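Local structure of Fe-regulated protein B (Neisseria meningitidis, 4AIP) at residues 126-131 against 357-362; 385-390 against 508-513. The protein transports iron across the outer membrane as a TonB-dependent transporter and probably takes up iron-siderophore complexes. One frame throughout, in Å; residues are numbered along the deposited sequence.

Contact 1: residues 126-131 against 357-362; sequences SDSQIL and TRITTR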
loop_
_atom_site.group_PDB
_atom_site.type_symbol
_atom_site.label_atom_id
_atom_site.label_comp_id
_atom_site.label_asym_id
_atom_site.label_seq_id
_atom_site.Cartn_x
_atom_site.Cartn_y
_atom_site.Cartn_z
ATOM N N SER B 126 8.249 13.959 22.719
ATOM C CA SER B 126 7.016 14.559 23.156
ATOM C C SER B 126 6.813 14.047 24.581
ATOM O O SER B 126 7.500 13.070 24.987
ATOM C CB SER B 126 5.874 14.064 22.278
ATOM O OG SER B 126 4.622 14.464 22.861
ATOM N N ASP B 127 5.925 14.660 25.361
ATOM C CA ASP B 127 5.615 14.015 26.670
ATOM C C ASP B 127 4.116 13.803 26.778
ATOM O O ASP B 127 3.616 13.476 27.854
ATOM C CB ASP B 127 6.176 14.802 27.878
ATOM C CG ASP B 127 5.411 16.128 28.141
ATOM O OD1 ASP B 127 4.480 16.501 27.359
ATOM O OD2 ASP B 127 5.741 16.777 29.170
ATOM N N SER B 128 3.423 13.998 25.656
ATOM C CA SER B 128 1.996 13.871 25.602
ATOM C C SER B 128 1.577 12.418 25.381
ATOM O O SER B 128 2.412 11.582 25.078
ATOM C CB SER B 128 1.479 14.780 24.480
ATOM O OG SER B 128 1.589 16.143 24.847
ATOM N N GLN B 129 0.280 12.133 25.445
ATOM C CA GLN B 129 -0.182 10.796 25.103
ATOM C C GLN B 129 -1.497 10.826 24.344
ATOM O O GLN B 129 -2.182 11.857 24.285
ATOM C CB GLN B 129 -0.283 9.932 26.364
ATOM C CG GLN B 129 -1.394 10.385 27.292
ATOM C CD GLN B 129 -1.439 9.569 28.590
ATOM O OE1 GLN B 129 -1.058 8.402 28.625
ATOM N NE2 GLN B 129 -1.925 10.175 29.639
ATOM N N ILE B 130 -1.848 9.693 23.761
ATOM C CA ILE B 130 -3.041 9.584 22.963
ATOM C C ILE B 130 -4.173 9.184 23.853
ATOM O O ILE B 130 -5.223 9.809 23.834
ATOM C CB ILE B 130 -2.861 8.508 21.882
ATOM C CG1 ILE B 130 -1.813 8.982 20.893
ATOM C CG2 ILE B 130 -4.229 8.124 21.239
ATOM C CD1 ILE B 130 -1.382 7.944 20.000
ATOM N N LEU B 131 -3.947 8.119 24.627
ATOM C CA LEU B 131 -4.936 7.527 25.532
ATOM C C LEU B 131 -4.204 6.734 26.570
ATOM O O LEU B 131 -3.223 6.061 26.288
ATOM C CB LEU B 131 -5.884 6.607 24.787
ATOM C CG LEU B 131 -7.104 6.179 25.618
ATOM C CD1 LEU B 131 -8.036 7.389 25.904
ATOM C CD2 LEU B 131 -7.874 5.033 24.950
ATOM N N THR B 357 -6.605 11.845 15.104
ATOM C CA THR B 357 -6.202 12.628 16.226
ATOM C C THR B 357 -4.741 12.919 16.069
ATOM O O THR B 357 -3.940 12.019 15.815
ATOM C CB THR B 357 -6.446 11.850 17.550
ATOM O OG1 THR B 357 -7.838 11.490 17.660
ATOM C CG2 THR B 357 -6.086 12.694 18.738
ATOM N N ARG B 358 -4.367 14.184 16.216
ATOM C CA ARG B 358 -2.927 14.526 16.074
ATOM C C ARG B 358 -2.302 15.155 17.265
ATOM O O ARG B 358 -2.982 15.842 18.019
ATOM C CB ARG B 358 -2.737 15.429 14.923
ATOM C CG ARG B 358 -3.225 14.751 13.689
ATOM C CD ARG B 358 -3.622 15.741 12.695
ATOM N NE ARG B 358 -2.457 16.536 12.492
ATOM C CZ ARG B 358 -2.368 17.596 11.694
ATOM N NH1 ARG B 358 -3.324 18.068 10.975
ATOM N NH2 ARG B 358 -1.286 18.225 11.605
ATOM N N ILE B 359 -1.020 14.880 17.470
ATOM C CA ILE B 359 -0.224 15.708 18.379
ATOM C C ILE B 359 1.014 16.128 17.626
ATOM O O ILE B 359 1.759 15.260 17.126
ATOM C CB ILE B 359 0.231 14.971 19.612
ATOM C CG1 ILE B 359 -0.940 14.259 20.271
ATOM C CG2 ILE B 359 0.892 15.961 20.596
ATOM C CD1 ILE B 359 -0.501 13.213 21.310
ATOM N N THR B 360 1.240 17.446 17.581
ATOM C CA THR B 360 2.381 18.000 16.876
ATOM C C THR B 360 3.324 18.619 17.870
ATOM O O THR B 360 2.876 19.412 18.730
ATOM C CB THR B 360 1.943 19.112 15.844
ATOM O OG1 THR B 360 0.998 18.564 14.917
ATOM C CG2 THR B 360 3.173 19.690 15.081
ATOM N N THR B 361 4.608 18.291 17.723
ATOM C CA THR B 361 5.630 18.802 18.602
ATOM C C THR B 361 6.723 19.490 17.768
ATOM O O THR B 361 7.399 18.850 16.945
ATOM C CB THR B 361 6.185 17.638 19.489
ATOM O OG1 THR B 361 5.124 17.143 20.318
ATOM C CG2 THR B 361 7.348 18.069 20.349
ATOM N N ARG B 362 6.894 20.789 18.014
ATOM C CA ARG B 362 7.950 21.562 17.384
ATOM C C ARG B 362 9.024 21.865 18.351
ATOM O O ARG B 362 8.797 22.441 19.387
ATOM C CB ARG B 362 7.442 22.878 16.850
ATOM C CG ARG B 362 6.546 22.725 15.597
ATOM C CD ARG B 362 5.961 24.122 15.157
ATOM N NE ARG B 362 5.244 24.158 13.870
ATOM C CZ ARG B 362 4.671 23.108 13.284
ATOM N NH1 ARG B 362 4.842 22.022 13.852
ATOM N NH2 ARG B 362 3.985 23.065 12.169
#
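I359 of the barrel strand and S128-I130 of the plug loop form the middle of this contact, which rests on van der Waals touching alone. The two backbones run in opposite directions, with S126 nearest T361, S128 nearest I359 and I130 nearest T357. From CB, which points toward the loop, the I359 side chain splits into two branches. CG2 lies anti to the backbone N and approaches S128, reaching its CB at 4.1 Å. CG1 takes the place beside the backbone N (chi1 -50°), and the nearly extended next torsion (chi2 165°) carries the CD1 methyl inward, to the plug loop. There CD1 ends against the backbone of Q129, 3.7 Å from its O, and also packs on S128 CB at 4.1 Å. I130 offers CG1 to the same methyl at a looser 4.4 Å.

Two residues along the strand, T361 OG1 lies 3.7 Å from S126 CB and equally far from S126 OG, too distant for a hydroxyl-hydroxyl bond. S126 OG instead accepts from the backbone N of S128 (3.1 Å, N-H...O angle 167°), an ST turn that bends the loop back locally and fixes the hydroxyl. Beyond the pair of segments, D127 OD2 makes a salt bridge with K439, and backbone hydrogen bonds join Q129 to A513 and I130 to L514. On the other face of the strand, R358 packs on N197 of the second subunit. The arrangement is that of a TonB-dependent transporter: a plug loop resting against residues on the inner surface of the surrounding beta-barrel.

Contact 2: residues 385-390 against 508-513; sequences RHQEIK and PRLYDA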
loop_
_atom_site.group_PDB
_atom_site.type_symbol
_atom_site.label_atom_id
_atom_site.label_comp_id
_atom_site.label_asym_id
_atom_site.label_seq_id
_atom_site.Cartn_x
_atom_site.Cartn_y
_atom_site.Cartn_z
ATOM N N ARG B 385 10.475 23.701 23.101
ATOM C CA ARG B 385 9.524 22.761 22.607
ATOM C C ARG B 385 8.099 23.326 22.724
ATOM O O ARG B 385 7.720 23.916 23.787
ATOM C CB ARG B 385 9.607 21.477 23.375
ATOM C CG ARG B 385 8.650 20.416 22.859
ATOM C CD ARG B 385 8.729 19.094 23.620
ATOM N NE ARG B 385 8.141 19.177 24.962
ATOM C CZ ARG B 385 8.466 18.354 25.955
ATOM N NH1 ARG B 385 9.376 17.368 25.744
ATOM N NH2 ARG B 385 7.896 18.519 27.150
ATOM N N HIS B 386 7.337 23.173 21.634
ATOM C CA HIS B 386 5.931 23.523 21.594
ATOM C C HIS B 386 5.117 22.307 21.157
ATOM O O HIS B 386 5.461 21.616 20.182
ATOM C CB HIS B 386 5.727 24.654 20.591
ATOM C CG HIS B 386 4.313 25.098 20.407
ATOM N ND1 HIS B 386 3.458 24.521 19.494
ATOM C CD2 HIS B 386 3.644 26.161 20.909
ATOM C CE1 HIS B 386 2.288 25.140 19.510
ATOM N NE2 HIS B 386 2.365 26.133 20.375
ATOM N N GLN B 387 4.021 22.066 21.849
ATOM C CA GLN B 387 3.251 20.872 21.557
ATOM C C GLN B 387 1.853 21.356 21.433
ATOM O O GLN B 387 1.392 22.183 22.244
ATOM C CB GLN B 387 3.255 19.851 22.714
ATOM C CG GLN B 387 4.549 19.217 23.032
ATOM C CD GLN B 387 4.463 18.229 24.218
ATOM O OE1 GLN B 387 5.462 17.677 24.604
ATOM N NE2 GLN B 387 3.286 18.012 24.772
ATOM N N GLU B 388 1.152 20.773 20.477
ATOM C CA GLU B 388 -0.206 21.130 20.241
ATOM C C GLU B 388 -0.960 19.873 19.909
ATOM O O GLU B 388 -0.548 19.102 19.050
ATOM C CB GLU B 388 -0.300 22.088 19.037
ATOM C CG GLU B 388 -1.735 22.492 18.691
ATOM C CD GLU B 388 -1.857 23.686 17.732
ATOM O OE1 GLU B 388 -0.805 24.285 17.323
ATOM O OE2 GLU B 388 -3.020 24.019 17.363
ATOM N N ILE B 389 -2.113 19.716 20.528
ATOM C CA ILE B 389 -2.953 18.596 20.308
ATOM C C ILE B 389 -4.156 18.990 19.464
ATOM O O ILE B 389 -4.898 19.889 19.821
ATOM C CB ILE B 389 -3.481 18.103 21.663
ATOM C CG1 ILE B 389 -2.383 17.453 22.476
ATOM C CG2 ILE B 389 -4.623 17.109 21.501
ATOM C CD1 ILE B 389 -2.900 16.883 23.787
ATOM N N LYS B 390 -4.403 18.241 18.392
ATOM C CA LYS B 390 -5.515 18.566 17.507
ATOM C C LYS B 390 -6.556 17.471 17.387
ATOM O O LYS B 390 -6.327 16.459 16.713
ATOM C CB LYS B 390 -4.979 18.899 16.143
ATOM C CG LYS B 390 -3.756 19.676 16.250
ATOM C CD LYS B 390 -3.009 19.748 14.975
ATOM C CE LYS B 390 -1.809 20.639 15.223
ATOM N NZ LYS B 390 -0.853 20.737 14.126
ATOM N N PRO B 508 3.361 20.038 33.800
ATOM C CA PRO B 508 2.153 19.210 33.655
ATOM C C PRO B 508 2.029 18.613 32.267
ATOM O O PRO B 508 2.477 19.217 31.324
ATOM C CB PRO B 508 1.015 20.229 33.864
ATOM C CG PRO B 508 1.622 21.214 34.724
ATOM C CD PRO B 508 3.039 21.382 34.294
ATOM N N ARG B 509 1.432 17.435 32.141
ATOM C CA ARG B 509 1.122 16.940 30.810
ATOM C C ARG B 509 -0.256 17.342 30.475
ATOM O O ARG B 509 -1.107 17.425 31.359
ATOM C CB ARG B 509 1.175 15.433 30.712
ATOM C CG ARG B 509 2.097 14.797 31.652
ATOM C CD ARG B 509 3.578 15.002 31.278
ATOM N NE ARG B 509 4.322 14.333 32.332
ATOM C CZ ARG B 509 4.672 14.854 33.511
ATOM N NH1 ARG B 509 4.463 16.138 33.813
ATOM N NH2 ARG B 509 5.276 14.070 34.408
ATOM N N LEU B 510 -0.461 17.580 29.194
ATOM C CA LEU B 510 -1.775 17.768 28.636
ATOM C C LEU B 510 -2.528 16.471 28.815
ATOM O O LEU B 510 -1.930 15.383 28.887
ATOM C CB LEU B 510 -1.674 18.109 27.149
ATOM C CG LEU B 510 -0.857 19.362 26.817
ATOM C CD1 LEU B 510 -0.684 19.548 25.323
ATOM C CD2 LEU B 510 -1.498 20.637 27.393
ATOM N N TYR B 511 -3.840 16.606 28.884
ATOM C CA TYR B 511 -4.747 15.503 28.876
ATOM C C TYR B 511 -4.596 14.600 27.655
ATOM O O TYR B 511 -3.829 14.872 26.734
ATOM C CB TYR B 511 -6.174 16.055 28.975
ATOM C CG TYR B 511 -7.131 15.101 29.656
ATOM C CD1 TYR B 511 -6.840 14.602 30.943
ATOM C CD2 TYR B 511 -8.307 14.694 29.019
ATOM C CE1 TYR B 511 -7.724 13.731 31.585
ATOM C CE2 TYR B 511 -9.206 13.835 29.639
ATOM C CZ TYR B 511 -8.914 13.344 30.916
ATOM O OH TYR B 511 -9.830 12.503 31.519
ATOM N N ASP B 512 -5.323 13.505 27.657
ATOM C CA ASP B 512 -5.262 12.587 26.553
ATOM C C ASP B 512 -5.698 13.230 25.258
ATOM O O ASP B 512 -6.746 13.857 25.196
ATOM C CB ASP B 512 -6.115 11.351 26.861
ATOM C CG ASP B 512 -5.563 10.534 28.066
ATOM O OD1 ASP B 512 -4.652 11.009 28.809
ATOM O OD2 ASP B 512 -6.064 9.417 28.269
ATOM N N ALA B 513 -4.882 13.062 24.217
ATOM C CA ALA B 513 -5.221 13.648 22.931
ATOM C C ALA B 513 -6.601 13.203 22.433
ATOM O O ALA B 513 -7.376 14.019 21.928
ATOM C CB ALA B 513 -4.169 13.360 21.916
#
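I389 on the barrel strand packs against L510, Y511 and A513 of the loop that follows strand 495-506, so this is a beta-barrel wall meeting one of its own loops folded against the inside. The register is short: the backbones come nearest at I389 and A513, whose CA atoms are 6.0 Å apart.

Apolar contacts carry most of the interface. The I389 and L510 side chains lie alongside each other, pointing in opposite directions. I389 CD1 reaches L510 CB at 3.8 Å and touches the CD1 methyl of L510 as well, and that methyl lies 3.9 Å from I389 CG1. The extended form of L510 (chi2 174°) sends CD1 in toward the strand, and from there it also approaches Q387 NE2, a loose apolar-to-amide touch at 4.3 Å. With I389 CG1 beside the backbone N (chi1 -71°), the other branch, CG2, is left anti to that N and meets A513 at both CA and CB, the methyl-to-methyl distance being 3.8 Å.

The polar groups look elsewhere. Q387 OE1 accepts a hydrogen bond from the backbone N of D127 in the plug, which ties down the amide beside L510. The same oxygen sits 3.0 Å above the guanidinium plane of R385, offset toward its rim, where the angle to NE is too poor for a hydrogen bond. R385 NH2 has its salt bridge with D441 on the adjacent strand 438-452, and R509 NH2 has one with E532 at the start of strand 532-544.

A backbone oxygen also takes part, by simple touching: Y511 O lies 3.7 Å from I389 CD1.

The centres of contacts 1 and 2 are about 6 Å apart, on the same side of the chain's centre. Strands 355-371 and 376-390, consecutive in the chain, are antiparallel neighbours in the barrel, and probable hydrogen bonds join them directly: R362 N to H386 O at 2.7 Å and T360 O to E388 N at 2.8 Å. Along the sequence the contacts come in series, with 126-131 and 357-362 both preceding 385-390 and 508-513. Contact 1 joins plug to barrel, whereas contact 2 joins two parts of the barrel polypeptide. Together they make one continuous buried patch where plug loop, barrel wall and inward-folded loop converge.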